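Long-range contact in aminopeptidase N family protein (PDB 4FGM), which binds a zinc ion through an HExxH-type site and is probably a metal-dependent aminopeptidase of the M61 peptidase family: residues L294-Y306 and Q349-K361. Numbering follows the deposited sequence.
Sequences LEKESYTEQLWFY and QSVTESSFLAWTK
One face of the W359 indole is covered by E297 and the backbone of S298: E297 CB sits over the five-membered ring, 3.9 Å from its centroid, and the backbone N of S298 lies above the rim of the ring system. At the indole edge NE1 gives a weak bond to S298 O (3.1 Å), while a water, its oxygen 2.9 Å from F356 O, accepts from T300 N and, weakly, from the same NE1. Y299 completes the aromatic cluster. Its ring makes an offset stack with F356, planes 14° apart, Y299 CB rests over the F356 face, and F356 O meets the tyrosine edge. Farther along, S355 OG, anti to its own backbone N (chi1 170°), reaches the turn before helix 303-306, where it donates to T300 O (2.7 Å) and accepts from L303 N (2.8 Å). T352 packs alongside E301, whose carboxylate is held by Y445. Replacing W359 by an alanine would probably leave E297 and S298 without the surface they lie on and S298 O without its indole donor. The contact thus joins a largely apolar aromatic patch to a buried hydroxyl that gives one bond and takes another, tying helix 351-356 to the turn into helix 303-306, whose L303 lies beside the zinc ligand E307.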
ATOM      1  N   LEU A 294      -5.815  10.515  15.690  1.00 42.54           N
ATOM      2  CA  LEU A 294      -5.791  11.049  14.331  1.00 44.43           C
ATOM      3  C   LEU A 294      -5.621  12.552  14.138  1.00 44.61           C
ATOM      4  O   LEU A 294      -5.988  13.097  13.095  1.00 47.75           O
ATOM      5  CB  LEU A 294      -7.061  10.586  13.609  1.00 49.28           C
ATOM      6  CG  LEU A 294      -7.294   9.076  13.715  1.00 46.07           C
ATOM      7  CD1 LEU A 294      -8.625   8.691  13.100  1.00 44.95           C
ATOM      8  CD2 LEU A 294      -6.159   8.359  13.028  1.00 49.17           C
ATOM      9  N   GLU A 295      -5.047  13.219  15.124  1.00 47.74           N
ATOM     10  CA  GLU A 295      -4.841  14.653  15.034  1.00 55.17           C
ATOM     11  C   GLU A 295      -3.388  14.939  14.672  1.00 50.65           C
ATOM     12  O   GLU A 295      -3.071  15.988  14.118  1.00 56.01           O
ATOM     13  CB  GLU A 295      -5.146  15.295  16.394  1.00 59.28           C
ATOM     14  CG  GLU A 295      -5.410  16.794  16.379  1.00 64.57           C
ATOM     15  CD  GLU A 295      -6.887  17.118  16.561  1.00 73.00           C
ATOM     16  OE1 GLU A 295      -7.663  16.199  16.904  1.00 69.54           O
ATOM     17  OE2 GLU A 295      -7.275  18.292  16.376  1.00 79.45           O
ATOM     18  N   LYS A 296      -2.513  13.981  14.958  1.00 48.22           N
ATOM     19  CA  LYS A 296      -1.081  14.183  14.768  1.00 49.42           C
ATOM     20  C   LYS A 296      -0.361  12.882  14.405  1.00 49.55           C
ATOM     21  O   LYS A 296      -0.970  11.809  14.376  1.00 44.41           O
ATOM     22  CB  LYS A 296      -0.541  14.708  16.098  1.00 56.80           C
ATOM     23  CG  LYS A 296       0.767  15.434  16.086  1.00 72.31           C
ATOM     24  CD  LYS A 296       1.389  15.367  17.484  1.00 77.22           C
ATOM     25  CE  LYS A 296       0.393  15.728  18.582  1.00 72.10           C
ATOM     26  NZ  LYS A 296       0.854  15.248  19.923  1.00 68.59           N
ATOM     27  N   GLU A 297       0.942  12.977  14.145  1.00 44.45           N
ATOM     28  CA  GLU A 297       1.732  11.790  13.822  1.00 46.04           C
ATOM     29  C   GLU A 297       1.674  10.805  15.000  1.00 46.85           C
ATOM     30  O   GLU A 297       1.699  11.214  16.163  1.00 40.98           O
ATOM     31  CB  GLU A 297       3.200  12.160  13.554  1.00 46.60           C
ATOM     32  CG  GLU A 297       3.439  13.001  12.298  1.00 45.48           C
ATOM     33  CD  GLU A 297       3.266  14.497  12.529  1.00 46.04           C
ATOM     34  OE1 GLU A 297       2.695  14.888  13.570  1.00 47.49           O
ATOM     35  OE2 GLU A 297       3.695  15.282  11.657  1.00 43.86           O
ATOM     36  N   SER A 298       1.579   9.514  14.688  1.00 44.74           N
ATOM     37  CA  SER A 298       1.538   8.467  15.705  1.00 45.37           C
ATOM     38  C   SER A 298       2.688   7.536  15.355  1.00 43.24           C
ATOM     39  O   SER A 298       2.609   6.744  14.416  1.00 46.79           O
ATOM     40  CB  SER A 298       0.197   7.717  15.668  1.00 43.28           C
ATOM     41  OG  SER A 298       0.085   6.811  16.759  1.00 49.20           O
ATOM     42  N   TYR A 299       3.757   7.640  16.131  1.00 42.32           N
ATOM     43  CA  TYR A 299       4.970   6.878  15.891  1.00 43.27           C
ATOM     44  C   TYR A 299       5.004   5.432  16.365  1.00 45.50           C
ATOM     45  O   TYR A 299       4.587   5.122  17.475  1.00 47.57           O
ATOM     46  CB  TYR A 299       6.151   7.631  16.514  1.00 39.90           C
ATOM     47  CG  TYR A 299       6.261   9.079  16.081  1.00 45.74           C
ATOM     48  CD1 TYR A 299       6.818   9.420  14.848  1.00 42.23           C
ATOM     49  CD2 TYR A 299       5.805  10.112  16.905  1.00 40.43           C
ATOM     50  CE1 TYR A 299       6.919  10.751  14.445  1.00 42.60           C
ATOM     51  CE2 TYR A 299       5.903  11.445  16.512  1.00 39.14           C
ATOM     52  CZ  TYR A 299       6.462  11.759  15.279  1.00 43.47           C
ATOM     53  OH  TYR A 299       6.555  13.074  14.864  1.00 39.78           O
ATOM     54  N   THR A 300       5.517   4.556  15.510  1.00 39.98           N
ATOM     55  CA  THR A 300       5.676   3.147  15.836  1.00 42.12           C
ATOM     56  C   THR A 300       6.717   2.548  14.889  1.00 46.36           C
ATOM     57  O   THR A 300       6.709   2.817  13.689  1.00 44.33           O
ATOM     58  CB  THR A 300       4.351   2.349  15.711  1.00 42.61           C
ATOM     59  OG1 THR A 300       4.600   0.974  16.036  1.00 45.87           O
ATOM     60  CG2 THR A 300       3.787   2.436  14.295  1.00 41.47           C
ATOM     61  N   GLU A 301       7.618   1.745  15.441  1.00 49.59           N
ATOM     62  CA  GLU A 301       8.671   1.114  14.651  1.00 50.97           C
ATOM     63  C   GLU A 301       8.244  -0.266  14.180  1.00 44.97           C
ATOM     64  O   GLU A 301       9.049  -0.995  13.601  1.00 49.78           O
ATOM     65  CB  GLU A 301       9.935   0.952  15.493  1.00 48.75           C
ATOM     66  CG  GLU A 301       9.751  -0.021  16.662  1.00 50.61           C
ATOM     67  CD  GLU A 301      11.038  -0.289  17.417  1.00 54.58           C
ATOM     68  OE1 GLU A 301      11.682   0.683  17.872  1.00 52.86           O
ATOM     69  OE2 GLU A 301      11.401  -1.477  17.555  1.00 49.60           O
ATOM     70  N   GLN A 302       6.985  -0.623  14.418  1.00 39.04           N
ATOM     71  CA  GLN A 302       6.500  -1.948  14.054  1.00 40.77           C
ATOM     72  C   GLN A 302       6.045  -2.205  12.614  1.00 44.79           C
ATOM     73  O   GLN A 302       5.627  -3.320  12.289  1.00 50.25           O
ATOM     74  CB  GLN A 302       5.385  -2.348  15.019  1.00 40.11           C
ATOM     75  CG  GLN A 302       5.851  -2.450  16.463  1.00 43.90           C
ATOM     76  CD  GLN A 302       4.727  -2.775  17.421  1.00 46.45           C
ATOM     77  OE1 GLN A 302       3.975  -3.730  17.216  1.00 46.98           O
ATOM     78  NE2 GLN A 302       4.609  -1.987  18.480  1.00 48.95           N
ATOM     79  N   LEU A 303       6.128  -1.206  11.741  1.00 43.34           N
ATOM     80  CA  LEU A 303       5.702  -1.417  10.361  1.00 41.92           C
ATOM     81  C   LEU A 303       6.551  -2.458   9.627  1.00 47.26           C
ATOM     82  O   LEU A 303       6.154  -2.949   8.569  1.00 46.15           O
ATOM     83  CB  LEU A 303       5.696  -0.098   9.593  1.00 48.08           C
ATOM     84  CG  LEU A 303       4.674   0.931  10.099  1.00 52.76           C
ATOM     85  CD1 LEU A 303       4.648   2.127   9.156  1.00 44.88           C
ATOM     86  CD2 LEU A 303       3.286   0.301  10.184  1.00 53.99           C
ATOM     87  N   TRP A 304       7.711  -2.806  10.184  1.00 41.45           N
ATOM     88  CA  TRP A 304       8.565  -3.817   9.556  1.00 35.12           C
ATOM     89  C   TRP A 304       7.814  -5.139   9.613  1.00 38.29           C
ATOM     90  O   TRP A 304       8.008  -6.031   8.784  1.00 43.20           O
ATOM     91  CB  TRP A 304       9.896  -3.972  10.307  1.00 39.53           C
ATOM     92  CG  TRP A 304       9.761  -4.512  11.715  1.00 42.19           C
ATOM     93  CD1 TRP A 304       9.671  -3.781  12.874  1.00 42.32           C
ATOM     94  CD2 TRP A 304       9.702  -5.890  12.108  1.00 47.55           C
ATOM     95  NE1 TRP A 304       9.562  -4.620  13.957  1.00 41.57           N
ATOM     96  CE2 TRP A 304       9.577  -5.916  13.519  1.00 46.76           C
ATOM     97  CE3 TRP A 304       9.744  -7.103  11.409  1.00 48.76           C
ATOM     98  CZ2 TRP A 304       9.495  -7.110  14.240  1.00 46.63           C
ATOM     99  CZ3 TRP A 304       9.664  -8.295  12.129  1.00 51.33           C
ATOM    100  CH2 TRP A 304       9.540  -8.286  13.532  1.00 50.03           C
ATOM    101  N   PHE A 305       6.951  -5.256  10.613  1.00 44.10           N
ATOM    102  CA  PHE A 305       6.170  -6.462  10.792  1.00 45.03           C
ATOM    103  C   PHE A 305       4.813  -6.335  10.101  1.00 44.08           C
ATOM    104  O   PHE A 305       4.427  -7.185   9.288  1.00 45.10           O
ATOM    105  CB  PHE A 305       6.004  -6.747  12.295  1.00 41.93           C
ATOM    106  CG  PHE A 305       5.082  -7.897  12.602  1.00 41.68           C
ATOM    107  CD1 PHE A 305       3.701  -7.693  12.735  1.00 37.52           C
ATOM    108  CD2 PHE A 305       5.587  -9.188  12.730  1.00 38.28           C
ATOM    109  CE1 PHE A 305       2.838  -8.765  12.989  1.00 38.62           C
ATOM    110  CE2 PHE A 305       4.738 -10.268  12.984  1.00 40.35           C
ATOM    111  CZ  PHE A 305       3.356 -10.058  13.115  1.00 37.43           C
ATOM    112  N   TYR A 306       4.097  -5.261  10.407  1.00 43.81           N
ATOM    113  CA  TYR A 306       2.780  -5.059   9.825  1.00 49.61           C
ATOM    114  C   TYR A 306       2.781  -4.844   8.318  1.00 48.90           C
ATOM    115  O   TYR A 306       1.816  -5.186   7.637  1.00 45.04           O
ATOM    116  CB  TYR A 306       2.066  -3.934  10.576  1.00 45.72           C
ATOM    117  CG  TYR A 306       1.636  -4.426  11.932  1.00 42.67           C
ATOM    118  CD1 TYR A 306       0.645  -5.407  12.045  1.00 42.31           C
ATOM    119  CD2 TYR A 306       2.295  -4.019  13.089  1.00 39.82           C
ATOM    120  CE1 TYR A 306       0.329  -5.977  13.275  1.00 46.76           C
ATOM    121  CE2 TYR A 306       1.988  -4.587  14.328  1.00 41.38           C
ATOM    122  CZ  TYR A 306       1.005  -5.570  14.409  1.00 43.34           C
ATOM    123  OH  TYR A 306       0.723  -6.176  15.610  1.00 42.85           O
ATOM    124  N   GLN A 349      19.911   3.788   7.396  1.00 44.60           N
ATOM    125  CA  GLN A 349      18.719   3.709   8.224  1.00 46.96           C
ATOM    126  C   GLN A 349      18.326   2.268   8.543  1.00 46.75           C
ATOM    127  O   GLN A 349      18.331   1.403   7.668  1.00 48.20           O
ATOM    128  CB  GLN A 349      17.580   4.412   7.477  1.00 46.94           C
ATOM    129  CG  GLN A 349      16.273   4.577   8.231  1.00 49.13           C
ATOM    130  CD  GLN A 349      15.186   5.178   7.348  1.00 47.94           C
ATOM    131  OE1 GLN A 349      14.763   4.568   6.361  1.00 42.29           O
ATOM    132  NE2 GLN A 349      14.737   6.380   7.695  1.00 48.70           N
ATOM    133  N   SER A 350      17.994   2.005   9.803  1.00 37.96           N
ATOM    134  CA  SER A 350      17.568   0.662  10.183  1.00 44.63           C
ATOM    135  C   SER A 350      16.098   0.548   9.807  1.00 47.40           C
ATOM    136  O   SER A 350      15.415   1.562   9.636  1.00 49.19           O
ATOM    137  CB  SER A 350      17.751   0.425  11.690  1.00 45.51           C
ATOM    138  OG  SER A 350      16.930   1.276  12.465  1.00 42.92           O
ATOM    139  N   VAL A 351      15.612  -0.681   9.672  1.00 45.75           N
ATOM    140  CA  VAL A 351      14.226  -0.911   9.291  1.00 38.59           C
ATOM    141  C   VAL A 351      13.231  -0.357  10.316  1.00 45.98           C
ATOM    142  O   VAL A 351      12.175   0.170   9.946  1.00 44.81           O
ATOM    143  CB  VAL A 351      13.959  -2.423   9.058  1.00 49.34           C
ATOM    144  CG1 VAL A 351      13.809  -3.149  10.385  1.00 42.32           C
ATOM    145  CG2 VAL A 351      12.728  -2.606   8.192  1.00 50.95           C
ATOM    146  N   THR A 352      13.567  -0.461  11.599  1.00 45.02           N
ATOM    147  CA  THR A 352      12.681   0.044  12.640  1.00 44.15           C
ATOM    148  C   THR A 352      12.670   1.564  12.622  1.00 45.86           C
ATOM    149  O   THR A 352      11.641   2.194  12.873  1.00 43.85           O
ATOM    150  CB  THR A 352      13.112  -0.441  14.041  1.00 45.70           C
ATOM    151  OG1 THR A 352      14.516  -0.209  14.225  1.00 45.45           O
ATOM    152  CG2 THR A 352      12.807  -1.916  14.198  1.00 41.34           C
ATOM    153  N   GLU A 353      13.826   2.148  12.329  1.00 41.97           N
ATOM    154  CA  GLU A 353      13.955   3.599  12.252  1.00 41.35           C
ATOM    155  C   GLU A 353      13.091   4.111  11.095  1.00 45.92           C
ATOM    156  O   GLU A 353      12.433   5.141  11.212  1.00 50.56           O
ATOM    157  CB  GLU A 353      15.426   3.977  12.038  1.00 45.60           C
ATOM    158  CG  GLU A 353      15.688   5.449  11.810  1.00 61.18           C
ATOM    159  CD  GLU A 353      17.163   5.740  11.563  1.00 70.84           C
ATOM    160  OE1 GLU A 353      17.948   4.769  11.427  1.00 65.57           O
ATOM    161  OE2 GLU A 353      17.530   6.938  11.498  1.00 68.36           O
ATOM    162  N   SER A 354      13.085   3.372   9.989  1.00 41.18           N
ATOM    163  CA  SER A 354      12.302   3.741   8.814  1.00 46.45           C
ATOM    164  C   SER A 354      10.800   3.726   9.123  1.00 44.00           C
ATOM    165  O   SER A 354      10.055   4.607   8.675  1.00 35.41           O
ATOM    166  CB  SER A 354      12.604   2.783   7.656  1.00 41.01           C
ATOM    167  OG  SER A 354      11.864   3.118   6.497  1.00 41.87           O
ATOM    168  N   SER A 355      10.363   2.722   9.882  1.00 40.28           N
ATOM    169  CA  SER A 355       8.961   2.602  10.264  1.00 44.08           C
ATOM    170  C   SER A 355       8.586   3.799  11.130  1.00 51.16           C
ATOM    171  O   SER A 355       7.558   4.450  10.919  1.00 47.01           O
ATOM    172  CB  SER A 355       8.743   1.308  11.054  1.00 45.44           C
ATOM    173  OG  SER A 355       7.452   1.251  11.642  1.00 48.96           O
ATOM    174  N   PHE A 356       9.446   4.079  12.103  1.00 45.42           N
ATOM    175  CA  PHE A 356       9.247   5.171  13.041  1.00 42.74           C
ATOM    176  C   PHE A 356       9.068   6.510  12.328  1.00 46.22           C
ATOM    177  O   PHE A 356       8.205   7.298  12.697  1.00 44.31           O
ATOM    178  CB  PHE A 356      10.441   5.232  14.018  1.00 40.99           C
ATOM    179  CG  PHE A 356      10.243   6.183  15.169  1.00 39.95           C
ATOM    180  CD1 PHE A 356      10.540   7.536  15.034  1.00 45.37           C
ATOM    181  CD2 PHE A 356       9.719   5.732  16.376  1.00 46.23           C
ATOM    182  CE1 PHE A 356      10.310   8.430  16.084  1.00 47.54           C
ATOM    183  CE2 PHE A 356       9.485   6.611  17.429  1.00 50.21           C
ATOM    184  CZ  PHE A 356       9.782   7.964  17.285  1.00 49.54           C
ATOM    185  N   LEU A 357       9.888   6.760  11.312  1.00 45.38           N
ATOM    186  CA  LEU A 357       9.827   8.006  10.560  1.00 45.68           C
ATOM    187  C   LEU A 357       9.047   7.871   9.251  1.00 45.60           C
ATOM    188  O   LEU A 357       9.339   8.566   8.274  1.00 44.04           O
ATOM    189  CB  LEU A 357      11.242   8.508  10.249  1.00 45.30           C
ATOM    190  CG  LEU A 357      12.047   9.356  11.243  1.00 47.90           C
ATOM    191  CD1 LEU A 357      11.257   9.607  12.507  1.00 39.47           C
ATOM    192  CD2 LEU A 357      13.367   8.655  11.548  1.00 48.15           C
ATOM    193  N   ALA A 358       8.054   6.990   9.219  1.00 44.60           N
ATOM    194  CA  ALA A 358       7.274   6.816   7.998  1.00 43.19           C
ATOM    195  C   ALA A 358       6.660   8.145   7.569  1.00 44.25           C
ATOM    196  O   ALA A 358       6.633   8.469   6.377  1.00 41.20           O
ATOM    197  CB  ALA A 358       6.187   5.778   8.206  1.00 42.48           C
ATOM    198  N   TRP A 359       6.200   8.913   8.554  1.00 39.93           N
ATOM    199  CA  TRP A 359       5.558  10.207   8.334  1.00 41.26           C
ATOM    200  C   TRP A 359       6.368  11.225   7.543  1.00 42.04           C
ATOM    201  O   TRP A 359       5.803  12.095   6.884  1.00 46.30           O
ATOM    202  CB  TRP A 359       5.175  10.833   9.676  1.00 44.91           C
ATOM    203  CG  TRP A 359       4.419   9.905  10.552  1.00 49.48           C
ATOM    204  CD1 TRP A 359       4.941   9.008  11.440  1.00 48.83           C
ATOM    205  CD2 TRP A 359       3.001   9.718  10.574  1.00 40.94           C
ATOM    206  NE1 TRP A 359       3.935   8.270  12.013  1.00 41.56           N
ATOM    207  CE2 TRP A 359       2.734   8.683  11.501  1.00 38.69           C
ATOM    208  CE3 TRP A 359       1.929  10.324   9.901  1.00 37.92           C
ATOM    209  CZ2 TRP A 359       1.430   8.234  11.771  1.00 45.73           C
ATOM    210  CZ3 TRP A 359       0.630   9.879  10.170  1.00 45.38           C
ATOM    211  CH2 TRP A 359       0.396   8.841  11.101  1.00 44.71           C
ATOM    212  N   THR A 360       7.687  11.126   7.614  1.00 41.06           N
ATOM    213  CA  THR A 360       8.547  12.060   6.908  1.00 43.31           C
ATOM    214  C   THR A 360       9.507  11.376   5.939  1.00 43.17           C
ATOM    215  O   THR A 360       9.403  11.534   4.720  1.00 40.03           O
ATOM    216  CB  THR A 360       9.371  12.886   7.904  1.00 41.09           C
ATOM    217  OG1 THR A 360      10.063  12.000   8.793  1.00 39.58           O
ATOM    218  CG2 THR A 360       8.466  13.803   8.713  1.00 35.79           C
ATOM    219  N   LYS A 361      10.440  10.612   6.489  1.00 43.97           N
ATOM    220  CA  LYS A 361      11.431   9.921   5.678  1.00 47.57           C
ATOM    221  C   LYS A 361      10.863   9.048   4.571  1.00 46.50           C
ATOM    222  O   LYS A 361      11.362   9.066   3.451  1.00 43.15           O
ATOM    223  CB  LYS A 361      12.334   9.078   6.571  1.00 44.20           C
ATOM    224  CG  LYS A 361      13.289   9.902   7.395  1.00 45.56           C
ATOM    225  CD  LYS A 361      14.415  10.459   6.551  1.00 42.15           C
ATOM    226  CE  LYS A 361      15.456  11.142   7.432  1.00 42.81           C
ATOM    227  NZ  LYS A 361      16.648  11.570   6.654  1.00 43.75           N
TER
HETATM  228  O   HOH W   1       5.687   5.838  12.755  1.00 46.01           O